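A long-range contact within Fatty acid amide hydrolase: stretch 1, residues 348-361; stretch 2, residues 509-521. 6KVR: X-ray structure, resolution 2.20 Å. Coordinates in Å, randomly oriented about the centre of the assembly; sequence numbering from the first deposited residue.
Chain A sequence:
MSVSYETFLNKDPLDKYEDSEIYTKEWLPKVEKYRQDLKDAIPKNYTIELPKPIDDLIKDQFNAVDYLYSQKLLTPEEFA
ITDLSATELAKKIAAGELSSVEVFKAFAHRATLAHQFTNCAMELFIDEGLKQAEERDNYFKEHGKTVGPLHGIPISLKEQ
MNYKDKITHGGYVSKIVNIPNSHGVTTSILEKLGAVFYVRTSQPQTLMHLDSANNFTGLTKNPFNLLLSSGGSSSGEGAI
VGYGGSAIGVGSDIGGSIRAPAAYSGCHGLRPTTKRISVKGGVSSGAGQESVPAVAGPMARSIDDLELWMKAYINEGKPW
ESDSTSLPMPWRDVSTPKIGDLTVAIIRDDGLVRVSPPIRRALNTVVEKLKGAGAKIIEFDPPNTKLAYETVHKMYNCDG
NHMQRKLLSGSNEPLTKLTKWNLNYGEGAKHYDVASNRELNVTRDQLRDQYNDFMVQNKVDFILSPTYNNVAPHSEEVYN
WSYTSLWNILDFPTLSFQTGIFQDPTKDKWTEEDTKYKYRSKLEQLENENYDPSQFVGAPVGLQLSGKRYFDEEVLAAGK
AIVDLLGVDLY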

# COMPACT_ATOMS: atom_id res chain seq x y z
N ARG A 348 0.57 23.46 18.54
CA ARG A 348 -0.37 24.36 19.21
C ARG A 348 -1.37 24.99 18.26
O ARG A 348 -2.43 25.44 18.71
CB ARG A 348 0.38 25.49 19.94
CG ARG A 348 1.56 25.05 20.75
CD ARG A 348 1.15 24.89 22.18
NE ARG A 348 2.27 24.59 23.06
CZ ARG A 348 2.19 24.64 24.38
NH1 ARG A 348 1.07 25.00 24.98
NH2 ARG A 348 3.25 24.30 25.11
N ASP A 349 -1.04 25.03 16.97
CA ASP A 349 -1.82 25.72 15.95
C ASP A 349 -1.32 25.19 14.61
O ASP A 349 -0.12 25.28 14.32
CB ASP A 349 -1.64 27.24 16.08
CG ASP A 349 -2.50 28.05 15.09
OD1 ASP A 349 -2.39 27.89 13.85
OD2 ASP A 349 -3.30 28.88 15.57
N ASP A 350 -2.21 24.60 13.80
CA ASP A 350 -1.76 24.00 12.56
C ASP A 350 -1.46 25.04 11.47
O ASP A 350 -1.16 24.64 10.34
CB ASP A 350 -2.78 22.98 12.05
CG ASP A 350 -4.06 23.62 11.51
OD1 ASP A 350 -4.36 24.79 11.85
OD2 ASP A 350 -4.76 22.94 10.75
N GLY A 351 -1.51 26.33 11.79
CA GLY A 351 -1.24 27.36 10.81
C GLY A 351 -2.42 27.72 9.94
O GLY A 351 -2.30 28.63 9.11
N LEU A 352 -3.55 27.03 10.09
CA LEU A 352 -4.75 27.30 9.31
C LEU A 352 -5.89 27.87 10.15
O LEU A 352 -6.42 28.93 9.80
CB LEU A 352 -5.23 26.01 8.62
CG LEU A 352 -4.13 25.33 7.81
CD1 LEU A 352 -4.65 24.09 7.13
CD2 LEU A 352 -3.54 26.30 6.79
N VAL A 353 -6.27 27.20 11.23
CA VAL A 353 -7.41 27.60 12.04
C VAL A 353 -7.01 27.57 13.51
O VAL A 353 -6.70 26.50 14.05
CB VAL A 353 -8.65 26.72 11.78
CG1 VAL A 353 -9.83 27.18 12.64
CG2 VAL A 353 -9.04 26.72 10.29
N ARG A 354 -7.04 28.74 14.15
CA ARG A 354 -6.77 28.87 15.57
C ARG A 354 -7.77 28.04 16.38
O ARG A 354 -8.95 27.95 16.03
CB ARG A 354 -6.85 30.35 15.95
CG ARG A 354 -6.79 30.67 17.44
CD ARG A 354 -7.01 32.15 17.70
NE ARG A 354 -8.32 32.61 17.25
CZ ARG A 354 -8.86 33.78 17.59
NH1 ARG A 354 -8.23 34.62 18.40
NH2 ARG A 354 -10.05 34.12 17.10
N VAL A 355 -7.29 27.42 17.46
CA VAL A 355 -8.14 26.60 18.31
C VAL A 355 -8.80 27.49 19.35
O VAL A 355 -8.33 28.59 19.64
CB VAL A 355 -7.39 25.42 18.97
CG1 VAL A 355 -6.74 24.53 17.92
CG2 VAL A 355 -6.33 25.91 19.97
N SER A 356 -9.92 27.01 19.89
CA SER A 356 -10.72 27.75 20.86
C SER A 356 -10.16 27.56 22.27
O SER A 356 -9.34 26.67 22.51
CB SER A 356 -12.17 27.28 20.77
OG SER A 356 -12.35 26.07 21.47
N PRO A 357 -10.61 28.38 23.23
CA PRO A 357 -9.98 28.40 24.56
C PRO A 357 -9.92 27.04 25.25
O PRO A 357 -8.87 26.71 25.83
CB PRO A 357 -10.85 29.39 25.35
CG PRO A 357 -11.21 30.40 24.29
CD PRO A 357 -11.45 29.57 23.03
N PRO A 358 -10.98 26.22 25.24
CA PRO A 358 -10.85 24.92 25.94
C PRO A 358 -9.77 24.03 25.35
O PRO A 358 -9.05 23.37 26.12
CB PRO A 358 -12.25 24.29 25.80
CG PRO A 358 -12.87 24.99 24.66
CD PRO A 358 -12.34 26.40 24.70
N ILE A 359 -9.60 24.02 24.03
CA ILE A 359 -8.55 23.20 23.42
C ILE A 359 -7.17 23.75 23.77
O ILE A 359 -6.24 22.99 24.09
CB ILE A 359 -8.72 23.11 21.89
CG1 ILE A 359 -10.17 22.73 21.50
CG2 ILE A 359 -7.77 22.08 21.31
CD1 ILE A 359 -10.63 21.40 22.07
N ARG A 360 -7.00 25.07 23.69
CA ARG A 360 -5.73 25.67 24.06
C ARG A 360 -5.37 25.32 25.50
O ARG A 360 -4.24 24.90 25.78
CB ARG A 360 -5.78 27.18 23.86
CG ARG A 360 -4.47 27.90 24.23
CD ARG A 360 -4.52 29.38 23.88
NE ARG A 360 -5.66 30.02 24.53
CZ ARG A 360 -6.13 31.21 24.19
NH1 ARG A 360 -5.57 31.91 23.22
NH2 ARG A 360 -7.17 31.71 24.85
N ARG A 361 -6.33 25.46 26.42
CA ARG A 361 -6.05 25.20 27.83
C ARG A 361 -5.68 23.74 28.05
O ARG A 361 -4.67 23.44 28.69
CB ARG A 361 -7.25 25.59 28.70
CG ARG A 361 -7.06 25.27 30.18
CD ARG A 361 -8.14 25.87 31.08
NE ARG A 361 -9.48 25.40 30.75
CZ ARG A 361 -10.04 24.30 31.23
NH1 ARG A 361 -9.40 23.53 32.10
NH2 ARG A 361 -11.26 23.96 30.83
N LYS A 509 -12.91 31.31 27.93
CA LYS A 509 -13.41 32.40 27.10
C LYS A 509 -12.24 33.11 26.43
O LYS A 509 -11.08 32.97 26.84
CB LYS A 509 -14.26 33.41 27.89
CG LYS A 509 -13.70 33.87 29.21
CD LYS A 509 -14.82 34.29 30.16
CE LYS A 509 -14.36 35.36 31.15
NZ LYS A 509 -12.95 35.17 31.63
N TRP A 510 -12.56 33.84 25.37
CA TRP A 510 -11.53 34.56 24.64
C TRP A 510 -10.92 35.63 25.54
O TRP A 510 -11.62 36.23 26.36
CB TRP A 510 -12.13 35.21 23.38
CG TRP A 510 -12.66 34.27 22.31
CD1 TRP A 510 -13.97 34.12 21.92
CD2 TRP A 510 -11.90 33.38 21.46
NE1 TRP A 510 -14.06 33.19 20.90
CE2 TRP A 510 -12.81 32.72 20.61
CE3 TRP A 510 -10.53 33.07 21.35
CZ2 TRP A 510 -12.40 31.78 19.65
CZ3 TRP A 510 -10.13 32.13 20.39
CH2 TRP A 510 -11.06 31.50 19.56
N THR A 511 -9.62 35.85 25.41
CA THR A 511 -8.99 36.96 26.10
C THR A 511 -9.06 38.23 25.26
O THR A 511 -9.49 38.23 24.11
CB THR A 511 -7.53 36.64 26.41
OG1 THR A 511 -6.74 36.97 25.26
CG2 THR A 511 -7.37 35.17 26.77
N GLU A 512 -8.60 39.34 25.87
CA GLU A 512 -8.59 40.62 25.16
C GLU A 512 -7.53 40.62 24.07
O GLU A 512 -7.73 41.21 23.01
CB GLU A 512 -8.35 41.77 26.15
CG GLU A 512 -8.67 43.17 25.60
CD GLU A 512 -10.16 43.47 25.51
OE1 GLU A 512 -10.95 42.60 25.09
OE2 GLU A 512 -10.55 44.60 25.89
N GLU A 513 -6.40 39.95 24.31
CA GLU A 513 -5.45 39.73 23.24
C GLU A 513 -6.06 38.88 22.12
O GLU A 513 -5.76 39.11 20.94
CB GLU A 513 -4.19 39.05 23.79
CG GLU A 513 -3.02 38.99 22.80
CD GLU A 513 -2.57 40.38 22.32
OE1 GLU A 513 -2.63 41.35 23.12
OE2 GLU A 513 -2.13 40.49 21.15
N ASP A 514 -6.91 37.91 22.46
CA ASP A 514 -7.55 37.12 21.42
C ASP A 514 -8.43 37.98 20.52
O ASP A 514 -8.56 37.68 19.33
CB ASP A 514 -8.39 35.98 22.03
CG ASP A 514 -7.54 34.88 22.67
OD1 ASP A 514 -6.41 34.62 22.21
OD2 ASP A 514 -8.00 34.27 23.66
N THR A 515 -9.05 39.04 21.06
CA THR A 515 -10.04 39.77 20.27
C THR A 515 -9.41 40.61 19.16
O THR A 515 -10.12 41.02 18.24
CB THR A 515 -10.93 40.68 21.16
OG1 THR A 515 -10.11 41.54 21.96
CG2 THR A 515 -11.81 39.86 22.09
N LYS A 516 -8.11 40.84 19.21
CA LYS A 516 -7.41 41.54 18.14
C LYS A 516 -6.72 40.58 17.18
O LYS A 516 -5.83 40.99 16.43
CB LYS A 516 -6.41 42.53 18.72
CG LYS A 516 -5.70 41.96 19.91
CD LYS A 516 -5.55 42.95 21.06
CE LYS A 516 -4.27 43.77 20.93
NZ LYS A 516 -4.10 44.68 22.10
N TYR A 517 -7.15 39.32 17.15
CA TYR A 517 -6.66 38.37 16.16
C TYR A 517 -7.09 38.78 14.75
O TYR A 517 -8.21 39.24 14.53
CB TYR A 517 -7.18 36.97 16.51
CG TYR A 517 -6.57 35.84 15.72
CD1 TYR A 517 -5.25 35.44 15.93
CD2 TYR A 517 -7.32 35.15 14.78
CE1 TYR A 517 -4.69 34.39 15.20
CE2 TYR A 517 -6.79 34.10 14.05
CZ TYR A 517 -5.47 33.72 14.27
OH TYR A 517 -4.96 32.68 13.53
N LYS A 518 -6.17 38.64 13.80
CA LYS A 518 -6.44 38.87 12.39
C LYS A 518 -6.64 37.51 11.71
O LYS A 518 -5.73 36.68 11.71
CB LYS A 518 -5.29 39.63 11.74
CG LYS A 518 -5.32 39.69 10.22
CD LYS A 518 -4.33 40.74 9.69
CE LYS A 518 -2.88 40.26 9.83
NZ LYS A 518 -1.94 41.32 10.33
N TYR A 519 -7.84 37.28 11.17
CA TYR A 519 -8.14 35.98 10.59
C TYR A 519 -7.36 35.78 9.29
O TYR A 519 -7.18 36.71 8.51
CB TYR A 519 -9.64 35.85 10.32
CG TYR A 519 -10.46 35.71 11.58
CD1 TYR A 519 -10.25 34.64 12.43
CD2 TYR A 519 -11.43 36.65 11.92
CE1 TYR A 519 -10.97 34.51 13.60
CE2 TYR A 519 -12.17 36.52 13.10
CZ TYR A 519 -11.93 35.44 13.93
OH TYR A 519 -12.65 35.29 15.10
N ARG A 520 -6.90 34.55 9.08
CA ARG A 520 -6.18 34.22 7.85
C ARG A 520 -7.08 33.80 6.69
O ARG A 520 -6.61 33.76 5.55
CB ARG A 520 -5.19 33.08 8.10
CG ARG A 520 -4.36 33.22 9.34
CD ARG A 520 -4.41 31.89 10.06
NE ARG A 520 -3.22 31.67 10.87
CZ ARG A 520 -3.09 30.70 11.76
NH1 ARG A 520 -4.09 29.89 12.06
NH2 ARG A 520 -1.91 30.53 12.36
N SER A 521 -8.35 33.48 6.95
CA SER A 521 -9.22 32.97 5.90
C SER A 521 -10.67 33.12 6.33
O SER A 521 -10.98 33.36 7.51
CB SER A 521 -8.89 31.50 5.59
OG SER A 521 -9.27 30.67 6.69
O HOH W 1 -3.46 31.38 15.14
O HOH W 2 -6.91 29.33 7.14
O HOH W 3 -5.64 34.35 19.82
O HOH W 4 -11.24 36.84 17.84
O HOH W 5 -8.77 31.66 27.56

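Two salt bridges and a stacked arginine join the stretches, which together bury 688 Å². The stronger bridge is a two-pronged one between R360 and D514: R360 NH1 donates to D514 OD1 at 3.0 Å and R360 NH2 to D514 OD2 at 2.9 Å, both nearly linear. The carboxylate lies near the plane of the guanidinium, at its edge, so each oxygen faces its own nitrogen. D514 is held in position from its own stretch as well. Its OD2 accepts from T511 N at 2.9 Å, while D514 N donates to T511 OG1 at 3.0 Å, a capping bond at the start of a weakly bonded helix.

The second bridge lies at the other end of the contact, where D349 OD1 accepts from R520 NH2 at 3.1 Å and from R520 NH1 at 3.2 Å. Here D349 OD1 serves both terminal nitrogens, and it also accepts from G351 N at 2.7 Å, which ties the aspartate to the turn that follows. The backbone of that turn covers a face of the R520 guanidinium, with G351 O 3.5 Å from R520 CZ. G351 has a phi of 83°, and a CB at these backbone angles would be jammed against the preceding carbonyl oxygen, so glycine suits the site.

Between the bridges, R354 reaches across and has 150 Å² covered by the other stretch, the largest share of any residue. The R354 guanidinium is sandwiched: W510 covers one face, with centres 4.1 Å apart and planes at 27°, and Y517 covers the opposite face at 4.0 Å and 15°. The flat cation can stack on both rings while its edge remains free for polar bonds, and R354 NH1 donates to D514 O at 3.2 Å. The aliphatic part contributes too, since R354 CD sits almost directly over the Y517 ring, 3.9 Å from its centroid.

W510 extends the stack. P357 CD packs against the face turned away from R354, 3.8 Å from the centroid of the W510 six-membered ring and 6° off its normal. The rigid proline, in the first turn of the helix, presents a compact apolar surface to the indole, and P357 CG also approaches K509 C at 3.6 Å.

Water completes the polar edges. Water 3 donates to D514 OD1 and accepts from R354 NH1; water 5 links R360 NH2 to K509 O; water 1 donates to both D349 OD2 and Y517 OH. Water 2 connects L352 O with S521 OG.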